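Local atomic coordinates of NANS (YJHS), A 9-O-acetyl N-acetylneuraminic acid esterase (Escherichia coli O157:H7 EDL933, PDB entry 3PT5), a protein that probably hydrolyses the 9-O-acetyl group of 9-O-acetyl-N-acetylneuraminate, a step that Escherichia coli needs for growth on this alternative sialic acid. Residues 18-23 / 178-183; 49-54 / 113-118. All coordinates share one frame; numbering follows the deposited sequence.

Interaction 1 (18-23 / 178-183)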
ATOM      1  N   PRO A  18      18.139 -11.400   8.579  1.00 16.62           N
ATOM      2  CA  PRO A  18      18.939 -10.849   7.487  1.00 16.39           C
ATOM      3  C   PRO A  18      20.046  -9.922   7.962  1.00 16.01           C
ATOM      4  O   PRO A  18      19.953  -9.341   9.067  1.00 17.30           O
ATOM      5  CB  PRO A  18      17.913 -10.029   6.679  1.00 15.35           C
ATOM      6  CG  PRO A  18      16.612 -10.685   6.964  1.00 15.99           C
ATOM      7  CD  PRO A  18      16.697 -11.117   8.410  1.00 17.25           C
ATOM      8  N   ASP A  19      21.070  -9.745   7.119  1.00 15.17           N
ATOM      9  CA  ASP A  19      22.113  -8.748   7.395  1.00 15.19           C
ATOM     10  C   ASP A  19      21.605  -7.341   7.191  1.00 14.53           C
ATOM     11  O   ASP A  19      22.076  -6.408   7.831  1.00 15.68           O
ATOM     12  CB  ASP A  19      23.323  -8.920   6.479  1.00 14.26           C
ATOM     13  CG  ASP A  19      24.225 -10.047   6.896  1.00 17.85           C
ATOM     14  OD1 ASP A  19      24.194 -10.441   8.090  1.00 19.18           O
ATOM     15  OD2 ASP A  19      25.000 -10.489   6.029  1.00 17.71           O
ATOM     16  N   TYR A  20      20.689  -7.181   6.241  1.00 14.16           N
ATOM     17  CA  TYR A  20      20.148  -5.857   5.923  1.00 13.01           C
ATOM     18  C   TYR A  20      18.915  -6.059   5.051  1.00 12.16           C
ATOM     19  O   TYR A  20      18.582  -7.181   4.683  1.00 11.44           O
ATOM     20  CB  TYR A  20      21.187  -4.955   5.191  1.00 13.65           C
ATOM     21  CG  TYR A  20      21.516  -5.438   3.797  1.00 13.11           C
ATOM     22  CD1 TYR A  20      20.848  -4.917   2.679  1.00 13.41           C
ATOM     23  CD2 TYR A  20      22.472  -6.448   3.581  1.00 14.09           C
ATOM     24  CE1 TYR A  20      21.098  -5.404   1.387  1.00 15.75           C
ATOM     25  CE2 TYR A  20      22.736  -6.917   2.306  1.00 13.10           C
ATOM     26  CZ  TYR A  20      22.041  -6.388   1.210  1.00 15.07           C
ATOM     27  OH  TYR A  20      22.309  -6.855  -0.060  1.00 18.09           O
ATOM     28  N   TYR A  21      18.236  -4.953   4.748  1.00 12.27           N
ATOM     29  CA  TYR A  21      16.937  -4.982   4.047  1.00 12.29           C
ATOM     30  C   TYR A  21      16.926  -4.063   2.838  1.00 11.96           C
ATOM     31  O   TYR A  21      17.537  -3.002   2.841  1.00 11.90           O
ATOM     32  CB  TYR A  21      15.779  -4.563   4.968  1.00 11.51           C
ATOM     33  CG  TYR A  21      15.524  -5.569   6.090  1.00  9.54           C
ATOM     34  CD1 TYR A  21      14.653  -6.616   5.884  1.00 11.08           C
ATOM     35  CD2 TYR A  21      16.166  -5.459   7.334  1.00 13.80           C
ATOM     36  CE1 TYR A  21      14.410  -7.554   6.855  1.00 12.57           C
ATOM     37  CE2 TYR A  21      15.919  -6.413   8.345  1.00 13.62           C
ATOM     38  CZ  TYR A  21      15.037  -7.458   8.073  1.00 14.62           C
ATOM     39  OH  TYR A  21      14.735  -8.455   8.975  1.00 17.83           O
ATOM     40  N   TYR A  22      16.209  -4.506   1.811  1.00 12.00           N
ATOM     41  CA  TYR A  22      15.791  -3.643   0.712  1.00 12.07           C
ATOM     42  C   TYR A  22      14.455  -3.086   1.182  1.00 11.42           C
ATOM     43  O   TYR A  22      13.569  -3.838   1.526  1.00 11.69           O
ATOM     44  CB  TYR A  22      15.565  -4.455  -0.552  1.00 12.06           C
ATOM     45  CG  TYR A  22      16.806  -4.875  -1.308  1.00 14.88           C
ATOM     46  CD1 TYR A  22      16.940  -4.577  -2.663  1.00 20.34           C
ATOM     47  CD2 TYR A  22      17.818  -5.595  -0.701  1.00 19.08           C
ATOM     48  CE1 TYR A  22      18.059  -4.976  -3.387  1.00 20.01           C
ATOM     49  CE2 TYR A  22      18.955  -5.995  -1.424  1.00 19.22           C
ATOM     50  CZ  TYR A  22      19.064  -5.668  -2.770  1.00 19.47           C
ATOM     51  OH  TYR A  22      20.182  -6.052  -3.501  1.00 20.46           O
ATOM     52  N   VAL A  23      14.352  -1.771   1.198  1.00 11.84           N
ATOM     53  CA  VAL A  23      13.249  -1.044   1.827  1.00 12.08           C
ATOM     54  C   VAL A  23      12.316  -0.520   0.728  1.00 12.39           C
ATOM     55  O   VAL A  23      12.769   0.065  -0.255  1.00 10.87           O
ATOM     56  CB  VAL A  23      13.761   0.117   2.724  1.00 13.44           C
ATOM     57  CG1 VAL A  23      12.608   0.992   3.188  1.00 12.03           C
ATOM     58  CG2 VAL A  23      14.556  -0.409   3.939  1.00 12.04           C
ATOM     59  N   ASN A 178      19.621   0.360   9.878  1.00 22.49           N
ATOM     60  CA  ASN A 178      20.780  -0.402   9.425  1.00 21.44           C
ATOM     61  C   ASN A 178      21.392   0.379   8.256  1.00 21.48           C
ATOM     62  O   ASN A 178      20.718   0.594   7.253  1.00 20.58           O
ATOM     63  CB  ASN A 178      20.283  -1.795   9.003  1.00 20.91           C
ATOM     64  CG  ASN A 178      21.395  -2.770   8.661  1.00 20.69           C
ATOM     65  OD1 ASN A 178      22.459  -2.394   8.160  1.00 19.25           O
ATOM     66  ND2 ASN A 178      21.126  -4.048   8.888  1.00 21.07           N
ATOM     67  N   PRO A 179      22.647   0.880   8.396  1.00 21.16           N
ATOM     68  CA  PRO A 179      23.215   1.683   7.312  1.00 21.18           C
ATOM     69  C   PRO A 179      23.394   0.915   5.990  1.00 20.80           C
ATOM     70  O   PRO A 179      23.587   1.541   4.946  1.00 21.38           O
ATOM     71  CB  PRO A 179      24.582   2.144   7.878  1.00 21.07           C
ATOM     72  CG  PRO A 179      24.899   1.188   8.932  1.00 22.02           C
ATOM     73  CD  PRO A 179      23.569   0.798   9.548  1.00 21.81           C
ATOM     74  N   GLN A 180      23.305  -0.415   6.030  1.00 19.92           N
ATOM     75  CA  GLN A 180      23.352  -1.212   4.803  1.00 19.42           C
ATOM     76  C   GLN A 180      21.984  -1.373   4.115  1.00 18.23           C
ATOM     77  O   GLN A 180      21.871  -2.031   3.048  1.00 17.77           O
ATOM     78  CB  GLN A 180      23.890  -2.611   5.091  1.00 20.22           C
ATOM     79  CG  GLN A 180      25.392  -2.760   5.121  1.00 23.81           C
ATOM     80  CD  GLN A 180      25.759  -4.212   5.282  1.00 27.72           C
ATOM     81  OE1 GLN A 180      25.710  -4.761   6.388  1.00 31.80           O
ATOM     82  NE2 GLN A 180      26.086  -4.867   4.175  1.00 30.13           N
ATOM     83  N   ASN A 181      20.935  -0.839   4.728  1.00 17.47           N
ATOM     84  CA  ASN A 181      19.626  -0.923   4.099  1.00 16.01           C
ATOM     85  C   ASN A 181      19.611  -0.104   2.820  1.00 16.51           C
ATOM     86  O   ASN A 181      20.261   0.940   2.746  1.00 16.76           O
ATOM     87  CB  ASN A 181      18.531  -0.478   5.065  1.00 16.06           C
ATOM     88  CG  ASN A 181      18.235  -1.517   6.143  1.00 14.83           C
ATOM     89  OD1 ASN A 181      18.745  -2.647   6.131  1.00 12.80           O
ATOM     90  ND2 ASN A 181      17.363  -1.143   7.067  1.00 16.75           N
ATOM     91  N   LYS A 182      18.890  -0.586   1.806  1.00 15.72           N
ATOM     92  CA  LYS A 182      18.855   0.062   0.498  1.00 15.82           C
ATOM     93  C   LYS A 182      17.409   0.410   0.144  1.00 15.16           C
ATOM     94  O   LYS A 182      16.545  -0.426   0.304  1.00 16.10           O
ATOM     95  CB  LYS A 182      19.424  -0.873  -0.565  1.00 15.89           C
ATOM     96  CG  LYS A 182      20.944  -1.181  -0.403  1.00 18.01           C
ATOM     97  CD  LYS A 182      21.826   0.063  -0.393  1.00 23.38           C
ATOM     98  CE  LYS A 182      23.323  -0.326  -0.319  1.00 23.51           C
ATOM     99  NZ  LYS A 182      24.179   0.884  -0.206  1.00 27.74           N
ATOM    100  N   PHE A 183      17.158   1.631  -0.329  1.00 14.98           N
ATOM    101  CA  PHE A 183      15.783   2.099  -0.619  1.00 14.03           C
ATOM    102  C   PHE A 183      15.403   1.805  -2.070  1.00 13.38           C
ATOM    103  O   PHE A 183      16.060   2.282  -3.002  1.00 13.39           O
ATOM    104  CB  PHE A 183      15.671   3.604  -0.340  1.00 14.10           C
ATOM    105  CG  PHE A 183      14.252   4.144  -0.311  1.00 14.82           C
ATOM    106  CD1 PHE A 183      13.247   3.560   0.479  1.00 15.02           C
ATOM    107  CD2 PHE A 183      13.931   5.256  -1.082  1.00 17.10           C
ATOM    108  CE1 PHE A 183      11.958   4.092   0.499  1.00 15.06           C
ATOM    109  CE2 PHE A 183      12.637   5.791  -1.074  1.00 19.84           C
ATOM    110  CZ  PHE A 183      11.651   5.205  -0.296  1.00 18.59           C
TER
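This is parallel strand pairing inside the central sheet of an SGNH-type alpha/beta fold, caught where strands 20-28 and 182-189 begin, and it illustrates how side-chain amides can extend a backbone ladder beyond its last regular rung. The ladder proper straddles Lys-182: its N donates to Tyr-21 O at 3.0 Å, and its O receives Val-23 N at 2.7 Å, with the donor nearly along the C=O axis. One step earlier a side chain takes over. Asn-181 has CG anti to its carbonyl carbon, which brings OD1 within 2.7 Å of Tyr-21 N; the donor stands 45° out of the carbonyl plane, so the bond is short but misses the lone-pair direction. The other end of this amide, ND2, is held by Ala-174 O, which fixes its rotation. Asn-178 repeats the device farther out. With CG anti to its own N (chi1 -173°), its ND2 meets a lone pair of Asp-19 O at 2.8 Å in the carbonyl plane, while OD1 takes Gln-180 N at 3.0 Å in an Asx turn. That turn lies within a type I beta turn from Asn-178 to Asn-181. Tyr-20 holds CG in the crowded position between N and carbonyl carbon (chi1 68°); its side chain crosses that of Gln-180 at about a right angle, with CB touching CB at 3.6 Å and ring atom CD1 3.1 Å from Gln-180 O. Val-23 CG1 meets the Phe-183 ring at its edge, 3.8 Å from CD1. Val-23 and Phe-183 share the sheet face packed by helix 162-176, whereas Tyr-22 and Lys-182 occupy the other; strand 122-130 runs along the far flank of strand 20-28, hydrogen-bonded to Tyr-20 and Tyr-22.

Interaction 2 (49-54 / 113-118)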
ATOM      1  N   HIS A  49       6.674 -14.660   5.383  1.00 14.09           N
ATOM      2  CA  HIS A  49       7.987 -15.290   5.159  1.00 14.38           C
ATOM      3  C   HIS A  49       8.966 -14.682   6.134  1.00 13.81           C
ATOM      4  O   HIS A  49       8.882 -13.485   6.405  1.00 14.38           O
ATOM      5  CB  HIS A  49       8.452 -15.043   3.721  1.00 14.48           C
ATOM      6  CG  HIS A  49       9.727 -15.746   3.379  1.00 17.31           C
ATOM      7  ND1 HIS A  49      10.945 -15.342   3.867  1.00 17.55           N
ATOM      8  CD2 HIS A  49       9.969 -16.831   2.608  1.00 18.25           C
ATOM      9  CE1 HIS A  49      11.891 -16.150   3.412  1.00 19.68           C
ATOM     10  NE2 HIS A  49      11.320 -17.069   2.659  1.00 20.65           N
ATOM     11  N   PRO A  50       9.885 -15.499   6.705  1.00 13.97           N
ATOM     12  CA  PRO A  50      10.794 -14.932   7.698  1.00 14.24           C
ATOM     13  C   PRO A  50      11.709 -13.801   7.231  1.00 13.50           C
ATOM     14  O   PRO A  50      12.269 -13.086   8.060  1.00 14.61           O
ATOM     15  CB  PRO A  50      11.649 -16.132   8.130  1.00 14.28           C
ATOM     16  CG  PRO A  50      10.877 -17.317   7.773  1.00 14.37           C
ATOM     17  CD  PRO A  50      10.044 -16.962   6.570  1.00 14.72           C
ATOM     18  N   ARG A  51      11.895 -13.665   5.916  1.00 13.18           N
ATOM     19  CA  ARG A  51      12.754 -12.625   5.389  1.00 12.36           C
ATOM     20  C   ARG A  51      11.987 -11.358   5.002  1.00 11.66           C
ATOM     21  O   ARG A  51      12.599 -10.384   4.548  1.00 11.86           O
ATOM     22  CB  ARG A  51      13.585 -13.144   4.212  1.00 11.45           C
ATOM     23  CG  ARG A  51      14.689 -14.116   4.635  1.00 14.70           C
ATOM     24  CD  ARG A  51      15.212 -14.800   3.383  1.00 15.08           C
ATOM     25  NE  ARG A  51      15.930 -13.878   2.512  1.00 14.42           N
ATOM     26  CZ  ARG A  51      16.128 -14.085   1.207  1.00 13.06           C
ATOM     27  NH1 ARG A  51      15.648 -15.193   0.628  1.00 13.42           N
ATOM     28  NH2 ARG A  51      16.801 -13.201   0.473  1.00 15.80           N
ATOM     29  N   ILE A  52      10.665 -11.360   5.217  1.00 10.88           N
ATOM     30  CA  ILE A  52       9.830 -10.259   4.713  1.00 11.00           C
ATOM     31  C   ILE A  52       9.143  -9.607   5.902  1.00 10.28           C
ATOM     32  O   ILE A  52       8.339 -10.257   6.580  1.00 11.03           O
ATOM     33  CB  ILE A  52       8.771 -10.770   3.736  1.00 10.80           C
ATOM     34  CG1 ILE A  52       9.455 -11.407   2.524  1.00 12.53           C
ATOM     35  CG2 ILE A  52       7.823  -9.620   3.299  1.00 12.30           C
ATOM     36  CD1 ILE A  52       8.506 -11.986   1.517  1.00 12.49           C
ATOM     37  N   LYS A  53       9.500  -8.359   6.137  1.00  9.41           N
ATOM     38  CA  LYS A  53       9.171  -7.624   7.374  1.00 10.41           C
ATOM     39  C   LYS A  53       8.457  -6.318   7.068  1.00 10.49           C
ATOM     40  O   LYS A  53       8.350  -5.909   5.900  1.00 10.28           O
ATOM     41  CB  LYS A  53      10.453  -7.341   8.170  1.00 11.07           C
ATOM     42  CG  LYS A  53      11.268  -8.549   8.497  1.00 12.22           C
ATOM     43  CD  LYS A  53      10.576  -9.439   9.521  1.00 14.42           C
ATOM     44  CE  LYS A  53      11.517 -10.582   9.921  1.00 14.25           C
ATOM     45  NZ  LYS A  53      10.726 -11.643  10.611  1.00 17.97           N
ATOM     46  N   GLN A  54       7.911  -5.711   8.116  1.00 10.29           N
ATOM     47  CA  GLN A  54       7.323  -4.382   8.005  1.00 11.17           C
ATOM     48  C   GLN A  54       7.662  -3.599   9.245  1.00 12.16           C
ATOM     49  O   GLN A  54       8.050  -4.178  10.254  1.00 13.48           O
ATOM     50  CB  GLN A  54       5.799  -4.457   7.798  1.00 10.96           C
ATOM     51  CG  GLN A  54       5.022  -5.027   9.039  1.00  9.84           C
ATOM     52  CD  GLN A  54       3.541  -5.115   8.812  1.00 10.40           C
ATOM     53  OE1 GLN A  54       2.919  -4.136   8.373  1.00 12.02           O
ATOM     54  NE2 GLN A  54       2.943  -6.289   9.114  1.00  9.04           N
ATOM     55  N   LYS A 113       7.192 -11.477  -4.332  1.00 12.30           N
ATOM     56  CA  LYS A 113       7.613 -11.589  -5.737  1.00 12.08           C
ATOM     57  C   LYS A 113       8.979 -10.951  -6.024  1.00 13.09           C
ATOM     58  O   LYS A 113       9.643 -11.324  -6.993  1.00 14.23           O
ATOM     59  CB  LYS A 113       6.519 -11.075  -6.684  1.00 11.53           C
ATOM     60  CG  LYS A 113       5.296 -11.991  -6.688  1.00 10.80           C
ATOM     61  CD  LYS A 113       4.102 -11.354  -7.435  1.00  9.49           C
ATOM     62  CE  LYS A 113       2.843 -12.238  -7.301  1.00 11.79           C
ATOM     63  NZ  LYS A 113       1.753 -11.647  -8.108  1.00 13.22           N
ATOM     64  N   LEU A 114       9.399 -10.012  -5.172  1.00 12.76           N
ATOM     65  CA  LEU A 114      10.745  -9.397  -5.253  1.00 12.12           C
ATOM     66  C   LEU A 114      11.855 -10.251  -4.607  1.00 12.69           C
ATOM     67  O   LEU A 114      13.014 -10.207  -5.030  1.00 12.31           O
ATOM     68  CB  LEU A 114      10.739  -8.049  -4.560  1.00 12.80           C
ATOM     69  CG  LEU A 114      10.007  -6.861  -5.169  1.00 12.23           C
ATOM     70  CD1 LEU A 114       9.978  -5.710  -4.135  1.00 16.16           C
ATOM     71  CD2 LEU A 114      10.725  -6.407  -6.471  1.00 15.82           C
ATOM     72  N   LEU A 115      11.497 -11.024  -3.583  1.00 12.52           N
ATOM     73  CA  LEU A 115      12.491 -11.710  -2.769  1.00 13.59           C
ATOM     74  C   LEU A 115      13.433 -12.588  -3.589  1.00 14.42           C
ATOM     75  O   LEU A 115      14.624 -12.620  -3.290  1.00 14.12           O
ATOM     76  CB  LEU A 115      11.800 -12.530  -1.657  1.00 14.40           C
ATOM     77  CG  LEU A 115      12.662 -13.109  -0.538  1.00 14.76           C
ATOM     78  CD1 LEU A 115      13.196 -12.054   0.408  1.00 15.30           C
ATOM     79  CD2 LEU A 115      11.797 -14.119   0.177  1.00 16.48           C
ATOM     80  N   PRO A 116      12.928 -13.279  -4.643  1.00 15.05           N
ATOM     81  CA  PRO A 116      13.888 -14.177  -5.313  1.00 15.66           C
ATOM     82  C   PRO A 116      15.014 -13.445  -6.007  1.00 16.32           C
ATOM     83  O   PRO A 116      16.024 -14.061  -6.366  1.00 17.40           O
ATOM     84  CB  PRO A 116      13.028 -14.891  -6.357  1.00 17.29           C
ATOM     85  CG  PRO A 116      11.642 -14.751  -5.898  1.00 16.65           C
ATOM     86  CD  PRO A 116      11.554 -13.475  -5.159  1.00 16.08           C
ATOM     87  N   PHE A 117      14.867 -12.135  -6.175  1.00 14.42           N
ATOM     88  CA  PHE A 117      15.822 -11.346  -6.939  1.00 14.40           C
ATOM     89  C   PHE A 117      16.913 -10.640  -6.131  1.00 14.53           C
ATOM     90  O   PHE A 117      17.797  -9.966  -6.688  1.00 14.95           O
ATOM     91  CB  PHE A 117      15.032 -10.349  -7.779  1.00 15.54           C
ATOM     92  CG  PHE A 117      14.199 -11.003  -8.825  1.00 15.18           C
ATOM     93  CD1 PHE A 117      14.763 -11.408 -10.035  1.00 16.26           C
ATOM     94  CD2 PHE A 117      12.857 -11.242  -8.598  1.00 16.36           C
ATOM     95  CE1 PHE A 117      13.980 -12.017 -11.006  1.00 19.13           C
ATOM     96  CE2 PHE A 117      12.080 -11.829  -9.548  1.00 15.88           C
ATOM     97  CZ  PHE A 117      12.637 -12.225 -10.764  1.00 18.79           C
ATOM     98  N   ILE A 118      16.874 -10.807  -4.813  1.00 13.24           N
ATOM     99  CA  ILE A 118      17.831 -10.101  -3.929  1.00 13.07           C
ATOM    100  C   ILE A 118      18.782 -11.092  -3.252  1.00 14.43           C
ATOM    101  O   ILE A 118      18.527 -12.297  -3.264  1.00 13.27           O
ATOM    102  CB  ILE A 118      17.100  -9.235  -2.839  1.00 13.65           C
ATOM    103  CG1 ILE A 118      16.484 -10.127  -1.776  1.00 12.18           C
ATOM    104  CG2 ILE A 118      16.051  -8.282  -3.448  1.00 14.14           C
ATOM    105  CD1 ILE A 118      15.871  -9.374  -0.632  1.00 11.41           C
TER
HETATM  106  O   HOH W   1      16.395 -14.410  -2.117  1.00 21.56           O
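Three hydrogen bonds grip water 1, which accepts one and donates two, a compact example of a solvent molecule joining the turn ahead of strand 52-55 to the chain that leaves helix 107-114. It accepts from Arg-51 NH2 at 2.9 Å, in the guanidinium plane, and donates to Leu-115 O at 2.8 Å and, more loosely, to Ile-118 O at 3.2 Å. NH2 also donates to Ala-122 O, so this nitrogen has two acceptors, which helps set the plane of the group, while the chain bends at chi3 (68°). Held this way, the guanidinium turns one flat face to Leu-115, whose CD1 sits over its centre, 3.7 Å from CZ. Ile-118 meets the same group tip to tip, its CG1 3.8 Å from NH2. The other branch of Leu-115 turns to His-49: CD2 lies over the middle of its ring, 3.8 Å from the centroid and only 9° off the normal, a CH-pi contact, and also touches Ile-52 CD1. Pro-50 CD lies above the opposite face, toward the rim. In the ring plane, His-49 ND1 accepts Arg-51 N at 2.8 Å, inside the type I turn that leads into strand 52-55. One leucine therefore spreads its two methyls over two flat polar groups, and an imidazole that accepts at ND1 is consistent with a neutral ring carrying its proton on NE2.

How the interactions relate
Interaction 2 is nested in the chain loop that interaction 1 closes; their centres are about 12 Å apart, and both reach the same sheet. Strand 122-130 lies between strands 20-28 and 52-55. Tyr-21 reaches over one face of it, its OH packing against Lys-53 CG at 3.5 Å, while on the other face Tyr-22 CE1 meets Ile-118 CG2 at 3.9 Å, in the segment leading toward that strand. Tyr-21 and Tyr-22, successive residues, thus pack against 49-54 and 113-118 respectively. Both contacts lie where strands start; in SGNH hydrolases the active site forms at the opposite, C-terminal ends of the parallel strands, so both are probably framework rather than pocket.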